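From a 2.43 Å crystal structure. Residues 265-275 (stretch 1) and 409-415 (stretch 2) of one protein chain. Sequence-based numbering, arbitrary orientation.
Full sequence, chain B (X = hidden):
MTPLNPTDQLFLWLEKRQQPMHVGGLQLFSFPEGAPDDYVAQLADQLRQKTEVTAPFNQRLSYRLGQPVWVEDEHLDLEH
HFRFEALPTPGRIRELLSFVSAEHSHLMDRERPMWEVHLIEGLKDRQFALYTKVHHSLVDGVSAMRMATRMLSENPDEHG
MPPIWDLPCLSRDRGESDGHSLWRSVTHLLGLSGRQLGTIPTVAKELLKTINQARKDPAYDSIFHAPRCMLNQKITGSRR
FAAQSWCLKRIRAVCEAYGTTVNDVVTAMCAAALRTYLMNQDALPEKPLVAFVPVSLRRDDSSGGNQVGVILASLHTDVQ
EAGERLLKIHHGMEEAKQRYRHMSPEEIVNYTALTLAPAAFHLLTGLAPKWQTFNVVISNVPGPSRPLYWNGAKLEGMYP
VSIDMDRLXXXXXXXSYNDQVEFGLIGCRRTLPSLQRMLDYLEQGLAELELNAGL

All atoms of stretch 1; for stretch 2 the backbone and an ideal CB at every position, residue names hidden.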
# COMPACT_ATOMS: atom_id res chain seq x y z
N VAL B 265 -20.00 -26.68 -14.72
CA VAL B 265 -20.92 -26.04 -13.77
C VAL B 265 -20.29 -24.78 -13.18
O VAL B 265 -20.93 -23.73 -13.08
CB VAL B 265 -21.33 -27.03 -12.66
CG1 VAL B 265 -22.13 -26.30 -11.58
CG2 VAL B 265 -22.11 -28.21 -13.25
N VAL B 266 -19.01 -24.86 -12.80
CA VAL B 266 -18.36 -23.72 -12.18
C VAL B 266 -18.22 -22.56 -13.17
O VAL B 266 -18.33 -21.38 -12.80
CB VAL B 266 -17.01 -24.17 -11.60
CG1 VAL B 266 -16.29 -23.01 -11.05
CG2 VAL B 266 -17.21 -25.23 -10.50
N THR B 267 -18.01 -22.88 -14.45
CA THR B 267 -18.00 -21.83 -15.47
C THR B 267 -19.39 -21.24 -15.65
O THR B 267 -19.54 -20.03 -15.85
CB THR B 267 -17.46 -22.40 -16.79
OG1 THR B 267 -16.12 -22.87 -16.59
CG2 THR B 267 -17.46 -21.32 -17.88
N ALA B 268 -20.41 -22.09 -15.58
CA ALA B 268 -21.80 -21.63 -15.62
C ALA B 268 -22.13 -20.76 -14.42
O ALA B 268 -22.85 -19.76 -14.55
CB ALA B 268 -22.74 -22.84 -15.67
N MET B 269 -21.64 -21.13 -13.23
CA MET B 269 -21.83 -20.26 -12.08
C MET B 269 -21.25 -18.87 -12.34
O MET B 269 -21.90 -17.86 -12.04
CB MET B 269 -21.19 -20.87 -10.83
CG MET B 269 -22.05 -21.96 -10.19
SD MET B 269 -21.04 -22.89 -9.02
CE MET B 269 -20.74 -21.64 -7.76
N CYS B 270 -20.06 -18.80 -12.97
CA CYS B 270 -19.49 -17.50 -13.34
C CYS B 270 -20.35 -16.79 -14.38
O CYS B 270 -20.66 -15.60 -14.23
CB CYS B 270 -18.05 -17.66 -13.84
SG CYS B 270 -16.88 -18.39 -12.62
N ALA B 271 -20.76 -17.50 -15.44
CA ALA B 271 -21.67 -16.90 -16.44
C ALA B 271 -22.94 -16.34 -15.79
O ALA B 271 -23.34 -15.21 -16.08
CB ALA B 271 -22.04 -17.94 -17.50
N ALA B 272 -23.59 -17.12 -14.92
CA ALA B 272 -24.80 -16.64 -14.25
C ALA B 272 -24.50 -15.40 -13.41
O ALA B 272 -25.16 -14.36 -13.56
CB ALA B 272 -25.42 -17.74 -13.39
N ALA B 273 -23.49 -15.49 -12.53
CA ALA B 273 -23.14 -14.36 -11.67
C ALA B 273 -22.85 -13.11 -12.50
O ALA B 273 -23.32 -12.01 -12.17
CB ALA B 273 -21.95 -14.70 -10.77
N LEU B 274 -22.07 -13.27 -13.58
CA LEU B 274 -21.74 -12.11 -14.40
C LEU B 274 -22.99 -11.52 -15.03
O LEU B 274 -23.12 -10.30 -15.15
CB LEU B 274 -20.74 -12.50 -15.49
CG LEU B 274 -19.26 -12.60 -15.11
CD1 LEU B 274 -18.51 -13.35 -16.18
CD2 LEU B 274 -18.65 -11.20 -14.87
N ARG B 275 -23.91 -12.40 -15.46
CA ARG B 275 -25.15 -11.96 -16.06
C ARG B 275 -25.97 -11.16 -15.06
O ARG B 275 -26.39 -10.03 -15.35
CB ARG B 275 -25.93 -13.19 -16.57
CG ARG B 275 -27.26 -12.87 -17.20
CD ARG B 275 -27.99 -14.13 -17.62
NE ARG B 275 -29.43 -13.91 -17.65
CZ ARG B 275 -30.08 -13.28 -18.62
NH1 ARG B 275 -29.43 -12.86 -19.70
NH2 ARG B 275 -31.39 -13.10 -18.53
N UNK B 409 -11.08 -5.18 -15.72
CA UNK B 409 -11.35 -4.76 -14.34
C UNK B 409 -11.52 -5.95 -13.40
O UNK B 409 -11.21 -5.84 -12.21
CB UNK B 409 -12.60 -3.89 -14.29
N UNK B 410 -11.97 -7.11 -13.92
CA UNK B 410 -12.35 -8.24 -13.09
C UNK B 410 -11.54 -9.47 -13.47
O UNK B 410 -11.39 -9.79 -14.65
CB UNK B 410 -13.85 -8.52 -13.22
N UNK B 411 -11.01 -10.15 -12.46
CA UNK B 411 -10.30 -11.40 -12.68
C UNK B 411 -10.88 -12.45 -11.73
O UNK B 411 -10.85 -12.27 -10.51
CB UNK B 411 -8.79 -11.23 -12.47
N UNK B 412 -11.42 -13.51 -12.31
CA UNK B 412 -12.05 -14.57 -11.53
C UNK B 412 -11.08 -15.73 -11.46
O UNK B 412 -10.68 -16.27 -12.50
CB UNK B 412 -13.39 -15.00 -12.14
N UNK B 413 -10.70 -16.11 -10.25
CA UNK B 413 -9.75 -17.20 -10.10
C UNK B 413 -10.29 -18.26 -9.17
O UNK B 413 -10.86 -17.96 -8.11
CB UNK B 413 -8.41 -16.68 -9.58
N UNK B 414 -10.09 -19.50 -9.57
CA UNK B 414 -10.73 -20.65 -8.97
C UNK B 414 -9.71 -21.72 -8.64
O UNK B 414 -8.70 -21.89 -9.34
CB UNK B 414 -11.81 -21.21 -9.90
N UNK B 415 -10.00 -22.43 -7.57
CA UNK B 415 -9.16 -23.53 -7.12
C UNK B 415 -10.06 -24.46 -6.32
O UNK B 415 -11.21 -24.12 -5.99
CB UNK B 415 -7.97 -23.04 -6.29

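Stretch 1 is one continuous helix, and stretch 2 is mostly a strand running roughly antiparallel to it, the two axes 11.1 Å apart at their closest and their N-to-C directions 152° apart. That spacing is too wide for backbones to meet, so side chains must fill the gap. The helix offers Val266, Cys270 and Leu274, spaced four residues apart; the strand answers with every second position, and the register pairs 414 with Val266, 412 with Cys270 and 410 with Leu274.

Position 409 lies ahead of the strand, with phi/psi of -61/-28, and its ideal CB has nothing of the helix within 5.5 Å. The helix sets no demand here, and many residues would be compatible. It is Ala409, which makes no contact with stretch 1.

Position 410 has extended backbone angles, -122/133, and its CB points toward the helix, yet no helix atom lies within 5.5 Å of it. The nearest helix residue in the register is Leu274, whose side chain leaves sideways but brings its end nearer. A small residue would fall short; an apolar chain with some reach, such as leucine, isoleucine or methionine, suits the methyl groups on offer. The residue is Leu410, with chi1 t and chi2 p, and its CD2 meets Leu274 CD2 at 3.7 Å.

At 411 the alternation of the strand takes the CB out of reach of stretch 1. A polar or a branched residue would be equally acceptable to the helix. Asn411 sits here, its ND2 hydrogen-bonded elsewhere in the structure.

Position 412 is the middle of the contact. The backbones come closest here among the three register pairs, and the ideal CB of 412 is 4.9 Å from Cys270 SG. The space extends along the helix toward Leu274, and the surface is apolar with a sulfur in it. Leucine or isoleucine could use part of it; a long, flexible, unbranched chain could touch two helix residues. The deposited Met412 does this: its CE lies 3.7 Å from Cys270 CB, while its SD lies 4.2 Å from Leu274 CD1. It has the largest area covered by the other stretch, 70 Å².

Position 413 again points out of reach, and its angles, -126/138, suit beta-branched residues such as valine or threonine. It is Thr413, whose OG1 is hydrogen-bonded elsewhere.

At 414 the CB turns back toward the helix, with the ideal CB 5.0 Å from Val266 CG1. A methyl surface at this range calls for a medium aliphatic residue: valine, leucine or isoleucine. Leu414 uses both branches, CD2 lying 3.2 Å from Val266 CG1, closer than two methyl groups usually sit, so the fit is somewhat strained, and CD1 lying 4.3 Å from Cys270 SG. Its chi2 of 107° falls between wells.

Position 415 is out of reach, leaving its choice open as far as the helix is concerned; it is Thr415. The rule is simple: alternate positions carry apolar chains long enough to bridge the gap, and no hydrogen bond crosses it.

Stretch 2, residues 409-415: ALNMTLT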
# COMPACT_ATOMS: atom_id res chain seq x y z
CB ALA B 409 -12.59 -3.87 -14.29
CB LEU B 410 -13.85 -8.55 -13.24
CG LEU B 410 -14.47 -9.70 -12.43
CD1 LEU B 410 -14.38 -9.52 -10.91
CD2 LEU B 410 -15.92 -9.88 -12.81
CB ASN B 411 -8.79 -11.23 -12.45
CG ASN B 411 -8.01 -12.42 -12.93
OD1 ASN B 411 -8.26 -13.54 -12.52
ND2 ASN B 411 -7.07 -12.19 -13.84
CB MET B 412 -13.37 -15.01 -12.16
CG MET B 412 -14.44 -13.91 -12.23
SD MET B 412 -15.95 -14.47 -13.08
CE MET B 412 -17.05 -14.81 -11.72
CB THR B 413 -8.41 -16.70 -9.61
OG1 THR B 413 -8.64 -15.69 -8.62
CG2 THR B 413 -7.62 -16.12 -10.77
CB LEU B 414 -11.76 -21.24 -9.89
CG LEU B 414 -12.90 -20.26 -9.86
CD1 LEU B 414 -13.00 -19.48 -11.12
CD2 LEU B 414 -14.11 -21.07 -9.62
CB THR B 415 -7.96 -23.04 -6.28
OG1 THR B 415 -7.11 -24.15 -5.96
CG2 THR B 415 -8.43 -22.40 -5.01
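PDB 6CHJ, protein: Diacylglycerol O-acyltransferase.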